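Local coordinates for alpha,alpha-trehalose-phosphate synthase (UDP-forming) (Burkholderia xenovorans, PDB 5V0T), which is a family 20 glycosyltransferase of the GT-B class, whose fold sets two Rossmann-like domains side by side, at residues R293-S298 with G337-L342; L192-A197 with R201-Y206. All blocks are in the same frame, centred on the assembly; numbering follows the deposited sequence. Where two conformers were deposited one is given.

Contact 1 (R293-S298 with G337-L342); sequences RLLEHS and GRFAEL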
ATOM      1  N   ARG A 293      21.182 -10.782 -12.489  1.00 17.14           N
ATOM      2  CA  ARG A 293      22.467 -11.048 -11.839  1.00 17.35           C
ATOM      3  C   ARG A 293      22.511 -12.470 -11.275  1.00 16.59           C
ATOM      4  O   ARG A 293      23.557 -13.131 -11.314  1.00 19.12           O
ATOM      5  CB  ARG A 293      22.713 -10.005 -10.735  1.00 17.87           C
ATOM      6  CG  ARG A 293      24.048 -10.110  -9.993  1.00 24.39           C
ATOM      7  CD  ARG A 293      25.249  -9.720 -10.866  1.00 25.72           C
ATOM      8  NE  ARG A 293      25.047  -8.454 -11.567  1.00 32.11           N
ATOM      9  CZ  ARG A 293      25.280  -7.247 -11.054  1.00 35.63           C
ATOM     10  NH1 ARG A 293      25.728  -7.096  -9.806  1.00 32.68           N
ATOM     11  NH2 ARG A 293      25.054  -6.177 -11.794  1.00 42.99           N
ATOM     12  N   LEU A 294      21.383 -12.959 -10.745  1.00 17.28           N
ATOM     13  CA  LEU A 294      21.323 -14.362 -10.319  1.00 20.04           C
ATOM     14  C   LEU A 294      21.689 -15.302 -11.465  1.00 25.54           C
ATOM     15  O   LEU A 294      22.520 -16.207 -11.308  1.00 22.18           O
ATOM     16  CB  LEU A 294      19.925 -14.688  -9.785  1.00 20.23           C
ATOM     17  CG  LEU A 294      19.667 -16.168  -9.444  1.00 25.89           C
ATOM     18  CD1 LEU A 294      20.513 -16.591  -8.236  1.00 31.18           C
ATOM     19  CD2 LEU A 294      18.179 -16.457  -9.210  1.00 22.33           C
ATOM     20  N   LEU A 295      21.079 -15.091 -12.636  1.00 20.97           N
ATOM     21  CA  LEU A 295      21.342 -15.949 -13.783  1.00 19.16           C
ATOM     22  C   LEU A 295      22.777 -15.805 -14.282  1.00 24.13           C
ATOM     23  O   LEU A 295      23.384 -16.794 -14.716  1.00 24.20           O
ATOM     24  CB  LEU A 295      20.334 -15.642 -14.895  1.00 18.76           C
ATOM     25  CG  LEU A 295      18.857 -15.874 -14.538  1.00 19.59           C
ATOM     26  CD1 LEU A 295      17.927 -15.569 -15.720  1.00 16.24           C
ATOM     27  CD2 LEU A 295      18.622 -17.313 -14.023  1.00 18.00           C
ATOM     28  N   GLU A 296      23.339 -14.587 -14.240  1.00 16.43           N
ATOM     29  CA  GLU A 296      24.722 -14.384 -14.677  1.00 22.70           C
ATOM     30  C   GLU A 296      25.699 -15.221 -13.865  1.00 25.02           C
ATOM     31  O   GLU A 296      26.646 -15.797 -14.415  1.00 28.87           O
ATOM     32  CB  GLU A 296      25.109 -12.903 -14.564  1.00 24.53           C
ATOM     33  CG  GLU A 296      24.441 -11.981 -15.578  1.00 25.13           C
ATOM     34  CD  GLU A 296      24.754 -10.517 -15.306  1.00 33.06           C
ATOM     35  OE1 GLU A 296      25.326 -10.218 -14.229  1.00 30.39           O
ATOM     36  OE2 GLU A 296      24.442  -9.673 -16.173  1.00 28.37           O
ATOM     37  N   HIS A 297      25.493 -15.289 -12.548  1.00 24.60           N
ATOM     38  CA  HIS A 297      26.463 -15.898 -11.646  1.00 37.12           C
ATOM     39  C   HIS A 297      26.171 -17.355 -11.320  1.00 36.47           C
ATOM     40  O   HIS A 297      27.066 -18.051 -10.839  1.00 42.08           O
ATOM     41  CB  HIS A 297      26.536 -15.106 -10.329  1.00 41.55           C
ATOM     42  CG  HIS A 297      27.118 -13.733 -10.480  1.00 53.55           C
ATOM     43  ND1 HIS A 297      27.757 -13.320 -11.630  1.00 57.92           N
ATOM     44  CD2 HIS A 297      27.162 -12.681  -9.627  1.00 55.49           C
ATOM     45  CE1 HIS A 297      28.165 -12.072 -11.482  1.00 57.06           C
ATOM     46  NE2 HIS A 297      27.820 -11.663 -10.274  1.00 57.66           N
ATOM     47  N   SER A 298      24.959 -17.837 -11.550  1.00 30.46           N
ATOM     48  CA  SER A 298      24.618 -19.209 -11.183  1.00 32.28           C
ATOM     49  C   SER A 298      24.138 -19.925 -12.439  1.00 27.61           C
ATOM     50  O   SER A 298      22.962 -19.841 -12.791  1.00 30.17           O
ATOM     51  CB  SER A 298      23.574 -19.224 -10.086  1.00 39.72           C
ATOM     52  OG  SER A 298      23.183 -20.552  -9.802  1.00 55.06           O
ATOM     53  N   GLY A 337      16.067 -11.975 -23.594  1.00 14.32           N
ATOM     54  CA  GLY A 337      16.889 -12.196 -24.777  1.00 15.18           C
ATOM     55  C   GLY A 337      18.236 -12.817 -24.453  1.00 15.69           C
ATOM     56  O   GLY A 337      18.758 -13.630 -25.218  1.00 17.25           O
ATOM     57  N   ARG A 338      18.821 -12.437 -23.319  1.00 17.39           N
ATOM     58  CA  ARG A 338      20.154 -12.932 -22.984  1.00 17.41           C
ATOM     59  C   ARG A 338      20.127 -14.383 -22.519  1.00 16.18           C
ATOM     60  O   ARG A 338      21.078 -15.124 -22.772  1.00 20.86           O
ATOM     61  CB  ARG A 338      20.793 -12.077 -21.883  1.00 20.57           C
ATOM     62  CG  ARG A 338      21.161 -10.645 -22.251  1.00 23.47           C
ATOM     63  CD  ARG A 338      21.816  -9.986 -21.038  1.00 22.11           C
ATOM     64  NE  ARG A 338      23.129 -10.583 -20.786  1.00 25.06           N
ATOM     65  CZ  ARG A 338      23.769 -10.554 -19.618  1.00 27.14           C
ATOM     66  NH1 ARG A 338      23.226  -9.953 -18.565  1.00 20.34           N
ATOM     67  NH2 ARG A 338      24.966 -11.128 -19.516  1.00 21.94           N
ATOM     68  N   PHE A 339      19.088 -14.799 -21.815  1.00 17.77           N
ATOM     69  CA  PHE A 339      19.120 -16.080 -21.123  1.00 21.74           C
ATOM     70  C   PHE A 339      18.097 -17.099 -21.601  1.00 19.79           C
ATOM     71  O   PHE A 339      18.216 -18.275 -21.243  1.00 19.27           O
ATOM     72  CB  PHE A 339      18.955 -15.853 -19.612  1.00 18.03           C
ATOM     73  CG  PHE A 339      20.159 -15.206 -18.982  1.00 20.71           C
ATOM     74  CD1 PHE A 339      21.283 -15.964 -18.684  1.00 22.76           C
ATOM     75  CD2 PHE A 339      20.181 -13.849 -18.732  1.00 14.93           C
ATOM     76  CE1 PHE A 339      22.402 -15.384 -18.128  1.00 26.84           C
ATOM     77  CE2 PHE A 339      21.316 -13.251 -18.167  1.00 19.76           C
ATOM     78  CZ  PHE A 339      22.416 -14.025 -17.861  1.00 20.82           C
ATOM     79  N   ALA A 340      17.111 -16.700 -22.401  1.00 18.42           N
ATOM     80  CA  ALA A 340      16.086 -17.637 -22.854  1.00 16.93           C
ATOM     81  C   ALA A 340      16.667 -18.797 -23.657  1.00 20.16           C
ATOM     82  O   ALA A 340      17.732 -18.702 -24.273  1.00 19.60           O
ATOM     83  CB  ALA A 340      15.035 -16.912 -23.699  1.00 18.76           C
ATOM     84  N   GLU A 341      15.944 -19.916 -23.631  1.00 18.11           N
ATOM     85  CA  GLU A 341      16.187 -21.059 -24.486  1.00 24.25           C
ATOM     86  C   GLU A 341      14.878 -21.359 -25.199  1.00 24.17           C
ATOM     87  O   GLU A 341      13.841 -20.774 -24.882  1.00 22.31           O
ATOM     88  CB  GLU A 341      16.691 -22.270 -23.678  1.00 23.37           C
ATOM     89  CG  GLU A 341      17.922 -21.947 -22.819  1.00 23.44           C
ATOM     90  CD  GLU A 341      19.212 -21.873 -23.629  1.00 29.82           C
ATOM     91  OE1 GLU A 341      20.275 -21.582 -23.038  1.00 27.54           O
ATOM     92  OE2 GLU A 341      19.174 -22.112 -24.860  1.00 25.26           O
ATOM     93  N   LEU A 342      14.927 -22.258 -26.187  1.00 22.37           N
ATOM     94  CA  LEU A 342      13.720 -22.593 -26.941  1.00 19.94           C
ATOM     95  C   LEU A 342      12.576 -23.035 -26.040  1.00 28.70           C
ATOM     96  O   LEU A 342      11.411 -22.882 -26.415  1.00 36.31           O
ATOM     97  CB  LEU A 342      14.007 -23.704 -27.950  1.00 20.90           C
ATOM     98  CG  LEU A 342      15.011 -23.398 -29.059  1.00 27.85           C
ATOM     99  CD1 LEU A 342      15.225 -24.619 -29.894  1.00 27.37           C
ATOM    100  CD2 LEU A 342      14.505 -22.234 -29.925  1.00 27.39           C
TER

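Contact 2 (L192-A197 with R201-Y206); sequences LGFQTA and RAFCDY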
ATOM      1  N   LEU A 192      -3.867  11.078  14.652  1.00 20.05           N
ATOM      2  CA  LEU A 192      -3.129  10.730  13.445  1.00 19.28           C
ATOM      3  C   LEU A 192      -2.531   9.343  13.615  1.00 21.48           C
ATOM      4  O   LEU A 192      -1.932   9.049  14.652  1.00 20.55           O
ATOM      5  CB  LEU A 192      -2.006  11.739  13.157  1.00 19.62           C
ATOM      6  CG  LEU A 192      -2.429  13.181  12.896  1.00 22.97           C
ATOM      7  CD1 LEU A 192      -1.199  14.036  12.611  1.00 21.75           C
ATOM      8  CD2 LEU A 192      -3.385  13.218  11.703  1.00 23.16           C
ATOM      9  N   GLY A 193      -2.701   8.502  12.601  1.00 19.51           N
ATOM     10  CA  GLY A 193      -2.145   7.166  12.594  1.00 19.59           C
ATOM     11  C   GLY A 193      -1.200   7.007  11.424  1.00 19.74           C
ATOM     12  O   GLY A 193      -1.522   7.403  10.296  1.00 16.90           O
ATOM     13  N   PHE A 194      -0.014   6.474  11.690  1.00 18.18           N
ATOM     14  CA  PHE A 194       0.964   6.170  10.660  1.00 16.03           C
ATOM     15  C   PHE A 194       1.212   4.662  10.663  1.00 18.89           C
ATOM     16  O   PHE A 194       0.802   3.945  11.582  1.00 17.21           O
ATOM     17  CB  PHE A 194       2.265   6.965  10.885  1.00 15.90           C
ATOM     18  CG  PHE A 194       2.051   8.463  10.987  1.00 20.21           C
ATOM     19  CD1 PHE A 194       1.904   9.234   9.848  1.00 23.90           C
ATOM     20  CD2 PHE A 194       1.967   9.088  12.230  1.00 18.60           C
ATOM     21  CE1 PHE A 194       1.681  10.600   9.942  1.00 19.57           C
ATOM     22  CE2 PHE A 194       1.761  10.455  12.330  1.00 20.95           C
ATOM     23  CZ  PHE A 194       1.614  11.210  11.185  1.00 20.66           C
ATOM     24  N   GLN A 195       1.874   4.163   9.611  1.00 18.35           N
ATOM     25  CA  GLN A 195       2.069   2.716   9.501  1.00 20.96           C
ATOM     26  C   GLN A 195       3.063   2.204  10.543  1.00 20.90           C
ATOM     27  O   GLN A 195       2.809   1.190  11.204  1.00 18.22           O
ATOM     28  CB  GLN A 195       2.549   2.351   8.084  1.00 18.51           C
ATOM     29  CG  GLN A 195       1.505   2.565   6.995  1.00 15.74           C
ATOM     30  CD  GLN A 195       0.578   1.365   6.839  1.00 18.60           C
ATOM     31  OE1 GLN A 195       0.391   0.579   7.775  1.00 17.09           O
ATOM     32  NE2 GLN A 195       0.013   1.208   5.642  1.00 14.14           N
ATOM     33  N   THR A 196       4.213   2.874  10.692  1.00 17.80           N
ATOM     34  CA  THR A 196       5.328   2.325  11.460  1.00 22.36           C
ATOM     35  C   THR A 196       5.950   3.385  12.367  1.00 19.07           C
ATOM     36  O   THR A 196       5.708   4.586  12.222  1.00 18.29           O
ATOM     37  CB  THR A 196       6.425   1.762  10.546  1.00 21.36           C
ATOM     38  OG1 THR A 196       7.035   2.841   9.817  1.00 22.11           O
ATOM     39  CG2 THR A 196       5.854   0.703   9.572  1.00 17.49           C
ATOM     40  N   ALA A 197       6.775   2.918  13.306  1.00 16.81           N
ATOM     41  CA  ALA A 197       7.466   3.838  14.209  1.00 22.06           C
ATOM     42  C   ALA A 197       8.336   4.860  13.474  1.00 24.24           C
ATOM     43  O   ALA A 197       8.339   6.033  13.884  1.00 22.46           O
ATOM     44  CB  ALA A 197       8.283   3.041  15.238  1.00 21.15           C
ATOM     45  N   ARG A 201       8.055   8.894  13.853  1.00 17.95           N
ATOM     46  CA  ARG A 201       9.237   9.674  14.205  0.72 18.59           C
ATOM     47  C   ARG A 201       9.467  10.812  13.209  1.00 18.95           C
ATOM     48  O   ARG A 201       9.821  11.930  13.604  1.00 21.43           O
ATOM     49  CB  ARG A 201      10.457   8.750  14.277  0.72 22.95           C
ATOM     50  CG  ARG A 201      11.716   9.390  14.858  0.72 28.08           C
ATOM     51  CD  ARG A 201      12.785   8.341  15.197  0.72 26.74           C
ATOM     52  NE  ARG A 201      13.311   7.666  14.008  0.72 31.06           N
ATOM     53  CZ  ARG A 201      13.206   6.357  13.782  0.72 33.14           C
ATOM     54  NH1 ARG A 201      12.600   5.579  14.668  0.72 34.36           N
ATOM     55  NH2 ARG A 201      13.714   5.824  12.679  0.72 31.98           N
ATOM     56  N   ALA A 202       9.275  10.541  11.909  1.00 22.16           N
ATOM     57  CA  ALA A 202       9.467  11.574  10.897  1.00 17.14           C
ATOM     58  C   ALA A 202       8.463  12.701  11.068  1.00 19.37           C
ATOM     59  O   ALA A 202       8.822  13.885  10.955  1.00 16.97           O
ATOM     60  CB  ALA A 202       9.364  10.974   9.491  1.00 17.96           C
ATOM     61  N   PHE A 203       7.201  12.355  11.339  1.00 21.42           N
ATOM     62  CA  PHE A 203       6.196  13.377  11.632  1.00 18.97           C
ATOM     63  C   PHE A 203       6.619  14.226  12.824  1.00 17.32           C
ATOM     64  O   PHE A 203       6.594  15.464  12.758  1.00 21.13           O
ATOM     65  CB  PHE A 203       4.831  12.727  11.887  1.00 20.31           C
ATOM     66  CG  PHE A 203       3.780  13.694  12.371  1.00 20.04           C
ATOM     67  CD1 PHE A 203       3.154  14.558  11.484  1.00 19.99           C
ATOM     68  CD2 PHE A 203       3.434  13.745  13.719  1.00 22.00           C
ATOM     69  CE1 PHE A 203       2.181  15.463  11.939  1.00 19.53           C
ATOM     70  CE2 PHE A 203       2.469  14.649  14.188  1.00 22.37           C
ATOM     71  CZ  PHE A 203       1.848  15.509  13.299  1.00 22.02           C
ATOM     72  N   CYS A 204       7.027  13.582  13.928  1.00 17.86           N
ATOM     73  CA  CYS A 204       7.415  14.346  15.113  1.00 22.42           C
ATOM     74  C   CYS A 204       8.657  15.185  14.862  1.00 20.82           C
ATOM     75  O   CYS A 204       8.771  16.299  15.393  1.00 21.62           O
ATOM     76  CB  CYS A 204       7.650  13.409  16.300  1.00 24.75           C
ATOM     77  SG  CYS A 204       6.160  12.540  16.825  1.00 25.38           S
ATOM     78  N   ASP A 205       9.582  14.678  14.046  1.00 20.22           N
ATOM     79  CA  ASP A 205      10.770  15.451  13.693  1.00 23.63           C
ATOM     80  C   ASP A 205      10.388  16.751  12.982  1.00 25.23           C
ATOM     81  O   ASP A 205      10.958  17.812  13.264  1.00 22.70           O
ATOM     82  CB  ASP A 205      11.687  14.597  12.813  1.00 24.58           C
ATOM     83  CG  ASP A 205      13.072  15.188  12.652  1.00 42.27           C
ATOM     84  OD1 ASP A 205      13.694  15.540  13.675  1.00 50.49           O
ATOM     85  OD2 ASP A 205      13.553  15.281  11.506  1.00 44.47           O
ATOM     86  N   TYR A 206       9.423  16.691  12.057  1.00 22.89           N
ATOM     87  CA  TYR A 206       8.949  17.917  11.417  1.00 22.85           C
ATOM     88  C   TYR A 206       8.303  18.850  12.438  1.00 19.49           C
ATOM     89  O   TYR A 206       8.600  20.052  12.476  1.00 23.14           O
ATOM     90  CB  TYR A 206       7.966  17.588  10.286  1.00 19.99           C
ATOM     91  CG  TYR A 206       7.509  18.832   9.534  1.00 23.65           C
ATOM     92  CD1 TYR A 206       6.486  19.640  10.033  1.00 27.04           C
ATOM     93  CD2 TYR A 206       8.112  19.205   8.340  1.00 21.75           C
ATOM     94  CE1 TYR A 206       6.082  20.788   9.370  1.00 27.16           C
ATOM     95  CE2 TYR A 206       7.701  20.341   7.660  1.00 18.24           C
ATOM     96  CZ  TYR A 206       6.681  21.130   8.181  1.00 25.46           C
ATOM     97  OH  TYR A 206       6.276  22.274   7.524  1.00 27.05           O
TER

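Contact 1 (R293-S298 with G337-L342)
E296 and R338 both place CG beside the backbone N (chi1 -71° and -68°); from there the glutamate chain runs extended while the arginine bends at chi3, and the two charged groups meet between the ends of helices 284-297 and 319-339. NH1 of R338 donates to OE2 of E296 at 2.7 Å in an almost straight bond (171°). The acceptor lies in the guanidinium plane and uses its anti lone pair, on the side away from OE1. The carboxylate and guanidinium planes are steeply inclined, and a single N-H...O bond joins them, NH2 of R338 staying 3.7 Å from OE2 of E296. OE1 of E296 takes a weak bond from NE of R293, completing a three-residue network. Alongside the bridge, F339 turns one ring face to L295, whose CB sits 3.8 Å from the centroid in a CH-pi contact. CG of E296 meets the edge of the same ring, 3.7 Å from CZ of F339, and CE2 of F339 lies against a face of the R338 guanidinium. With E292 a second partner of R338 and D421 one of R293, positive and negative groups alternate, which probably keeps all of them ionised at the border of the buried pair L295 and F339.

Contact 2 (L192-A197 with R201-Y206)
Apolar packing centres on F203, whose ring receives both F194 and L192. CZ of F194 comes down over one face of the F203 ring, 3.5 Å from CG of F203, and also lies 3.6 Å from CB of F203. The two ring planes are inclined at 36° with centroids 5.2 Å apart, an oblique aromatic pair. Further out along the ring, CD1 of L192 approaches CZ of F203 at 3.5 Å, the leucine chain running about square to the phenylalanine. F203 reaches this place because its CG stands opposite the backbone N (chi1 172°), which carries the ring from the helix toward the strand. L186 and I225 add to the packing around F203, while the ring of F194 meets that of F167 at a steep inclination.

These side chains form the seam between strand 191-194 and helix 197-209, the first two elements of a beta-alpha-beta crossover in a Rossmann-like domain. Its closing strand, 230-236, pairs in parallel with 191-194 and is reached through the antiparallel strands 214-216 and 223-227.

Hydrogen bonding takes over where strand gives way to helix. Between the two, Q195 bonds to the backbone of H164, a residue lining the pocket of the bound 6-O-phosphono-alpha-D-glucopyranose, which lies about 12 Å from the F194 side chain. T196 occupies the N-cap position, and its OG1 is bonded to OD2 of D199. One turn on, N of R201 donates to O of A197 at 2.9 Å, with an N-H...O angle of 161°, the i to i+4 bond of the first helical turn. CB of R201 also rests against that carbonyl, 3.5 Å from O of A197.

Both segments of contact 2 precede those of contact 1 in the chain. Their centres are 43 Å apart and their nearest atoms about 28 Å, and they do not meet. They flank different sheets: contact 2 packs a helix on strand 191-194 of the mixed sheet of one Rossmann-like half, whereas contact 1 joins helices 284-297 and 319-339, successive connections between strands 270-275, 305-310 and 347-350 of the six-stranded parallel sheet. Contact 1 lies at the periphery, 32 Å from the centre of the chain, against 17 Å for contact 2. Together they illustrate how a GT-B protein repeats one alpha/beta plan, the one contact sampling how a helix packs on its strand, the other how neighbouring connecting helices meet at their ends.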